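Pyruvate carboxylase n-terminal domain (Aquifex aeolicus, PDB 1ULZ) is the biotin carboxylase subunit of a pyruvate carboxylase, with an ATP-grasp domain between biotin carboxylase N- and C-terminal domains. Local coordinates at residues R337-D342 with Y381-A386; N219-G224 with E325-N330. The protein carries 1 engineered substitution. All blocks are in the same frame, centred on the assembly; numbering follows the deposited sequence.

Contact 1. Residues R337-D342 with Y381-A386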
loop_
_atom_site.group_PDB
_atom_site.type_symbol
_atom_site.label_atom_id
_atom_site.label_comp_id
_atom_site.label_asym_id
_atom_site.label_seq_id
_atom_site.Cartn_x
_atom_site.Cartn_y
_atom_site.Cartn_z
ATOM N N ARG A 337 3.127 15.701 -2.971
ATOM C CA ARG A 337 4.507 15.854 -2.557
ATOM C C ARG A 337 4.594 16.557 -1.205
ATOM O O ARG A 337 4.152 17.689 -1.041
ATOM C CB ARG A 337 5.295 16.619 -3.626
ATOM C CG ARG A 337 5.151 15.982 -4.997
ATOM C CD ARG A 337 6.308 16.306 -5.913
ATOM N NE ARG A 337 6.107 15.736 -7.240
ATOM C CZ ARG A 337 6.986 15.824 -8.230
ATOM N NH1 ARG A 337 8.137 16.460 -8.043
ATOM N NH2 ARG A 337 6.712 15.285 -9.411
ATOM N N ILE A 338 5.144 15.843 -0.234
ATOM C CA ILE A 338 5.323 16.352 1.111
ATOM C C ILE A 338 6.718 16.974 1.121
ATOM O O ILE A 338 7.719 16.269 1.254
ATOM C CB ILE A 338 5.281 15.206 2.144
ATOM C CG1 ILE A 338 4.067 14.306 1.887
ATOM C CG2 ILE A 338 5.240 15.775 3.561
ATOM C CD1 ILE A 338 2.739 14.952 2.171
ATOM N N ASN A 339 6.778 18.291 0.960
ATOM C CA ASN A 339 8.060 18.990 0.941
ATOM C C ASN A 339 8.235 19.896 2.145
ATOM O O ASN A 339 7.270 20.446 2.677
ATOM C CB ASN A 339 8.198 19.857 -0.318
ATOM C CG ASN A 339 7.949 19.088 -1.594
ATOM O OD1 ASN A 339 8.341 17.932 -1.714
ATOM N ND2 ASN A 339 7.308 19.733 -2.565
ATOM N N ALA A 340 9.482 20.046 2.566
ATOM C CA ALA A 340 9.806 20.930 3.672
ATOM C C ALA A 340 9.916 22.315 3.042
ATOM O O ALA A 340 10.994 22.734 2.620
ATOM C CB ALA A 340 11.133 20.533 4.301
ATOM N N GLU A 341 8.790 23.007 2.952
ATOM C CA GLU A 341 8.765 24.341 2.376
ATOM C C GLU A 341 7.523 25.086 2.854
ATOM O O GLU A 341 6.538 24.463 3.263
ATOM C CB GLU A 341 8.781 24.252 0.846
ATOM C CG GLU A 341 7.739 23.323 0.250
ATOM C CD GLU A 341 7.913 23.138 -1.248
ATOM O OE1 GLU A 341 9.074 23.029 -1.696
ATOM O OE2 GLU A 341 6.895 23.085 -1.977
ATOM N N ASP A 342 7.582 26.416 2.813
ATOM C CA ASP A 342 6.460 27.250 3.244
ATOM C C ASP A 342 5.718 27.804 2.037
ATOM O O ASP A 342 6.187 28.733 1.378
ATOM C CB ASP A 342 6.954 28.416 4.102
ATOM C CG ASP A 342 5.812 29.197 4.746
ATOM O OD1 ASP A 342 4.772 29.402 4.082
ATOM O OD2 ASP A 342 5.961 29.619 5.916
ATOM N N TYR A 381 20.245 19.774 -1.749
ATOM C CA TYR A 381 19.338 18.986 -2.585
ATOM C C TYR A 381 17.887 19.429 -2.434
ATOM O O TYR A 381 17.598 20.394 -1.722
ATOM C CB TYR A 381 19.451 17.505 -2.214
ATOM C CG TYR A 381 20.873 17.037 -2.007
ATOM C CD1 TYR A 381 21.354 16.759 -0.734
ATOM C CD2 TYR A 381 21.737 16.880 -3.086
ATOM C CE1 TYR A 381 22.659 16.333 -0.539
ATOM C CE2 TYR A 381 23.041 16.459 -2.903
ATOM C CZ TYR A 381 23.496 16.187 -1.631
ATOM O OH TYR A 381 24.789 15.757 -1.450
ATOM N N ASP A 382 16.976 18.708 -3.086
ATOM C CA ASP A 382 15.553 19.043 -3.025
ATOM C C ASP A 382 15.009 19.017 -1.597
ATOM O O ASP A 382 15.622 18.459 -0.683
ATOM C CB ASP A 382 14.738 18.091 -3.909
ATOM C CG ASP A 382 14.759 16.662 -3.402
ATOM O OD1 ASP A 382 15.267 15.779 -4.127
ATOM O OD2 ASP A 382 14.267 16.419 -2.276
ATOM N N SER A 383 13.844 19.622 -1.413
ATOM C CA SER A 383 13.219 19.691 -0.101
ATOM C C SER A 383 12.160 18.616 0.148
ATOM O O SER A 383 11.398 18.706 1.109
ATOM C CB SER A 383 12.596 21.072 0.077
ATOM O OG SER A 383 11.762 21.377 -1.029
ATOM N N MET A 384 12.122 17.597 -0.704
ATOM C CA MET A 384 11.145 16.520 -0.569
ATOM C C MET A 384 11.367 15.681 0.691
ATOM O O MET A 384 12.486 15.258 0.981
ATOM C CB MET A 384 11.200 15.614 -1.805
ATOM C CG MET A 384 10.093 14.554 -1.886
ATOM S SD MET A 384 10.177 13.590 -3.444
ATOM C CE MET A 384 9.918 14.923 -4.650
ATOM N N ILE A 385 10.296 15.461 1.447
ATOM C CA ILE A 385 10.370 14.644 2.650
ATOM C C ILE A 385 9.794 13.267 2.325
ATOM O O ILE A 385 10.360 12.242 2.693
ATOM C CB ILE A 385 9.543 15.249 3.799
ATOM C CG1 ILE A 385 10.066 16.646 4.136
ATOM C CG2 ILE A 385 9.601 14.331 5.022
ATOM C CD1 ILE A 385 9.220 17.371 5.147
ATOM N N ALA A 386 8.663 13.257 1.625
ATOM C CA ALA A 386 8.009 12.010 1.254
ATOM C C ALA A 386 7.007 12.198 0.123
ATOM O O ALA A 386 6.633 13.317 -0.214
ATOM C CB ALA A 386 7.295 11.418 2.469
#

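Contact 2. Residues N219-G224 with E325-N330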
loop_
_atom_site.group_PDB
_atom_site.type_symbol
_atom_site.label_atom_id
_atom_site.label_comp_id
_atom_site.label_asym_id
_atom_site.label_seq_id
_atom_site.Cartn_x
_atom_site.Cartn_y
_atom_site.Cartn_z
ATOM N N ASN A 219 9.238 -4.662 -28.122
ATOM C CA ASN A 219 7.931 -4.520 -27.495
ATOM C C ASN A 219 7.924 -3.242 -26.670
ATOM O O ASN A 219 8.675 -3.106 -25.702
ATOM C CB ASN A 219 7.588 -5.734 -26.617
ATOM C CG ASN A 219 6.181 -5.642 -25.999
ATOM O OD1 ASN A 219 5.205 -5.293 -26.676
ATOM N ND2 ASN A 219 6.077 -5.963 -24.709
ATOM N N VAL A 220 7.095 -2.292 -27.084
ATOM C CA VAL A 220 6.973 -1.022 -26.384
ATOM C C VAL A 220 5.502 -0.798 -26.067
ATOM O O VAL A 220 4.656 -0.815 -26.958
ATOM C CB VAL A 220 7.496 0.163 -27.238
ATOM C CG1 VAL A 220 7.355 1.469 -26.459
ATOM C CG2 VAL A 220 8.949 -0.063 -27.621
ATOM N N ILE A 221 5.197 -0.610 -24.790
ATOM C CA ILE A 221 3.823 -0.385 -24.379
ATOM C C ILE A 221 3.719 0.912 -23.586
ATOM O O ILE A 221 4.730 1.486 -23.187
ATOM C CB ILE A 221 3.314 -1.544 -23.503
ATOM C CG1 ILE A 221 4.097 -1.588 -22.190
ATOM C CG2 ILE A 221 3.482 -2.871 -24.244
ATOM C CD1 ILE A 221 3.657 -2.697 -21.254
ATOM N N HIS A 222 2.498 1.386 -23.379
ATOM C CA HIS A 222 2.303 2.595 -22.594
ATOM C C HIS A 222 1.484 2.187 -21.368
ATOM O O HIS A 222 0.703 1.227 -21.428
ATOM C CB HIS A 222 1.568 3.667 -23.415
ATOM C CG HIS A 222 0.119 3.373 -23.646
ATOM N ND1 HIS A 222 -0.859 3.677 -22.723
ATOM C CD2 HIS A 222 -0.516 2.780 -24.685
ATOM C CE1 HIS A 222 -2.033 3.282 -23.183
ATOM N NE2 HIS A 222 -1.853 2.733 -24.372
ATOM N N LEU A 223 1.683 2.881 -20.254
ATOM C CA LEU A 223 0.932 2.569 -19.046
ATOM C C LEU A 223 -0.019 3.718 -18.736
ATOM O O LEU A 223 -0.097 4.193 -17.602
ATOM C CB LEU A 223 1.869 2.327 -17.855
ATOM C CG LEU A 223 2.919 1.210 -17.960
ATOM C CD1 LEU A 223 3.343 0.800 -16.555
ATOM C CD2 LEU A 223 2.367 0.007 -18.699
ATOM N N GLY A 224 -0.732 4.172 -19.759
ATOM C CA GLY A 224 -1.682 5.250 -19.563
ATOM C C GLY A 224 -1.056 6.604 -19.296
ATOM O O GLY A 224 0.164 6.769 -19.368
ATOM N N GLU A 325 -2.662 -4.918 -24.745
ATOM C CA GLU A 325 -4.018 -5.315 -24.399
ATOM C C GLU A 325 -4.126 -5.767 -22.951
ATOM O O GLU A 325 -5.218 -5.775 -22.390
ATOM C CB GLU A 325 -4.486 -6.435 -25.322
ATOM C CG GLU A 325 -3.677 -7.706 -25.167
ATOM C CD GLU A 325 -3.904 -8.676 -26.301
ATOM O OE1 GLU A 325 -5.028 -9.214 -26.412
ATOM O OE2 GLU A 325 -2.957 -8.893 -27.089
ATOM N N ASP A 326 -3.004 -6.150 -22.344
ATOM C CA ASP A 326 -3.022 -6.593 -20.947
ATOM C C ASP A 326 -3.011 -5.406 -19.974
ATOM O O ASP A 326 -3.244 -5.579 -18.778
ATOM C CB ASP A 326 -1.808 -7.481 -20.618
ATOM C CG ASP A 326 -1.674 -8.688 -21.542
ATOM O OD1 ASP A 326 -2.704 -9.291 -21.923
ATOM O OD2 ASP A 326 -0.518 -9.045 -21.872
ATOM N N VAL A 327 -2.728 -4.211 -20.484
ATOM C CA VAL A 327 -2.668 -3.018 -19.638
ATOM C C VAL A 327 -4.055 -2.501 -19.287
ATOM O O VAL A 327 -4.736 -1.921 -20.128
ATOM C CB VAL A 327 -1.874 -1.869 -20.326
ATOM C CG1 VAL A 327 -1.694 -0.710 -19.354
ATOM C CG2 VAL A 327 -0.516 -2.377 -20.806
ATOM N N LYS A 328 -4.466 -2.714 -18.040
ATOM C CA LYS A 328 -5.774 -2.267 -17.575
ATOM C C LYS A 328 -5.650 -1.074 -16.632
ATOM O O LYS A 328 -4.611 -0.864 -16.004
ATOM C CB LYS A 328 -6.504 -3.402 -16.850
ATOM C CG LYS A 328 -6.649 -4.679 -17.660
ATOM C CD LYS A 328 -7.391 -4.448 -18.965
ATOM C CE LYS A 328 -7.619 -5.773 -19.681
ATOM N NZ LYS A 328 -8.135 -5.587 -21.071
ATOM N N PHE A 329 -6.726 -0.301 -16.530
ATOM C CA PHE A 329 -6.753 0.882 -15.680
ATOM C C PHE A 329 -7.874 0.737 -14.670
ATOM O O PHE A 329 -9.054 0.873 -14.997
ATOM C CB PHE A 329 -6.936 2.120 -16.553
ATOM C CG PHE A 329 -5.834 2.300 -17.558
ATOM C CD1 PHE A 329 -4.589 2.763 -17.164
ATOM C CD2 PHE A 329 -6.016 1.924 -18.881
ATOM C CE1 PHE A 329 -3.540 2.845 -18.072
ATOM C CE2 PHE A 329 -4.974 2.003 -19.792
ATOM C CZ PHE A 329 -3.735 2.461 -19.385
ATOM N N ASN A 330 -7.482 0.462 -13.432
ATOM C CA ASN A 330 -8.417 0.236 -12.343
ATOM C C ASN A 330 -8.373 1.324 -11.264
ATOM O O ASN A 330 -7.346 1.544 -10.623
ATOM C CB ASN A 330 -8.123 -1.146 -11.741
ATOM C CG ASN A 330 -8.936 -1.435 -10.498
ATOM O OD1 ASN A 330 -10.149 -1.219 -10.466
ATOM N ND2 ASN A 330 -8.271 -1.944 -9.465
#

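Contact 1. Residues R337-D342 with Y381-A386
Asn-339 and Met-384 face each other as a non-hydrogen-bonded antiparallel pair, with their side chains on the same face of the sheet. The amide of Asn-339 is laid across the start of the methionine chain, its OD1 3.3 Å from Met-384 CA. Met-384 begins extended, CG anti to its backbone N (chi1 -172°), and bends only at its last torsion, which lays CE against the extended chain of Arg-337, 4.1 Å from both CD and NH1. The methyl lies oblique to the guanidinium, whose NE and NH2 form salt bridges with Glu-239 and Glu-295. On the reverse face, CB of Ile-338 sits 4.3 Å from CB of Ala-386. Ile-385, the extra residue of the bulge, points toward the other strand and brings CD1 3.8 Å from CB of Ala-340.

The register shifts by one between Ile-338 and Asn-339. Ile-385 and Ala-386 both face Ile-338, a classic beta bulge, and both of their N-H groups converge on Ile-338 O; the Ile-385 N bond is the shorter at 2.7 Å and comes nearly head-on to the carbonyl. Past the bulge Ala-340, centre of an inverse gamma turn, gives its N-H almost straight (172°) to Ser-383 O. Ser-383 OG then makes a weak hydrogen bond to OE1 of Glu-341, whose OE2 takes another weak one from Asn-339 ND2.

Two N-H donors gripping one carbonyl pin the bulge at the start of strand 384-392. The buried carboxylate of Glu-341 meets a neutral donor at each oxygen; both bonds are weak and would offer a charged carboxylate only modest stabilisation.

Contact 2. Residues N219-G224 with E325-N330
Ile-221 opens the contact by setting the tip of its side chain, CD1, 4.2 Å from CG2 of Val-327. Next along the strand, His-222 takes part through both backbone and ring. Its carbonyl oxygen lies over the valine branches, 3.7 Å from Val-327 CG1, while its imidazole swings toward Phe-329 and brings CE1 4.2 Å from CZ at the phenyl edge. The imidazole is held on both nitrogens: ND1 accepts from Gly-224 N at 3.0 Å, with the donor tilted 16° from the ring plane, and NE2 is hydrogen-bonded to Glu-252.

Leu-223 directs its CB away from the loop, yet CD2 comes back to 4.2 Å from Val-327 CG1, the two side chains crossing at about a right angle. Its carbonyl carbon meets the edge of the Phe-329 ring near the ring plane. Gly-224 completes the walk with its CA 3.4 Å from Phe-329 CE1. Any CB here would collide with that ring atom, and the positive phi of 71° also suits glycine; the edge of the phenyl, at CE1 and CZ, comes directly up against the strand backbone.

Val-327 and Phe-329 thus form the apolar side of a loop that applies itself to the strand by van der Waals contact, with Lys-328 between them exposed. Gln-324, just ahead of residues 325-330, accepts from His-222 N through OE1. Strand 206-214 pairs with strand 220-232 through backbone bonds from Leu-223 and Gly-224 to Gln-211. Helix 248-264 touches both aromatic rings, its Arg-251 making a cation-pi interaction with Phe-329, and Thr-303 of helix 296-303 contacts Leu-223 and Phe-329.

In the fold
Followed from the N terminus, the chain completes the parallel sheet that ends with strand 100-101 before it reaches strand 220-232, where contact 2 opens. The 100 residues between its segments include helix 248-264 and strands 269-277 and 283-289, and contact 2 closes that loop when residues 325-330 return to the strand. Contact 1 opens soon afterwards at the end of strand 332-339 and closes a shorter, helix-free loop at strand 384-392. The two loops are in series, neither nesting nor crossing. Their centres lie 31 Å apart on opposite sides of the chain's centre, yet both reach the same antiparallel sheet, which runs from ATP-grasp strands into the biotin carboxylase C-terminal domain.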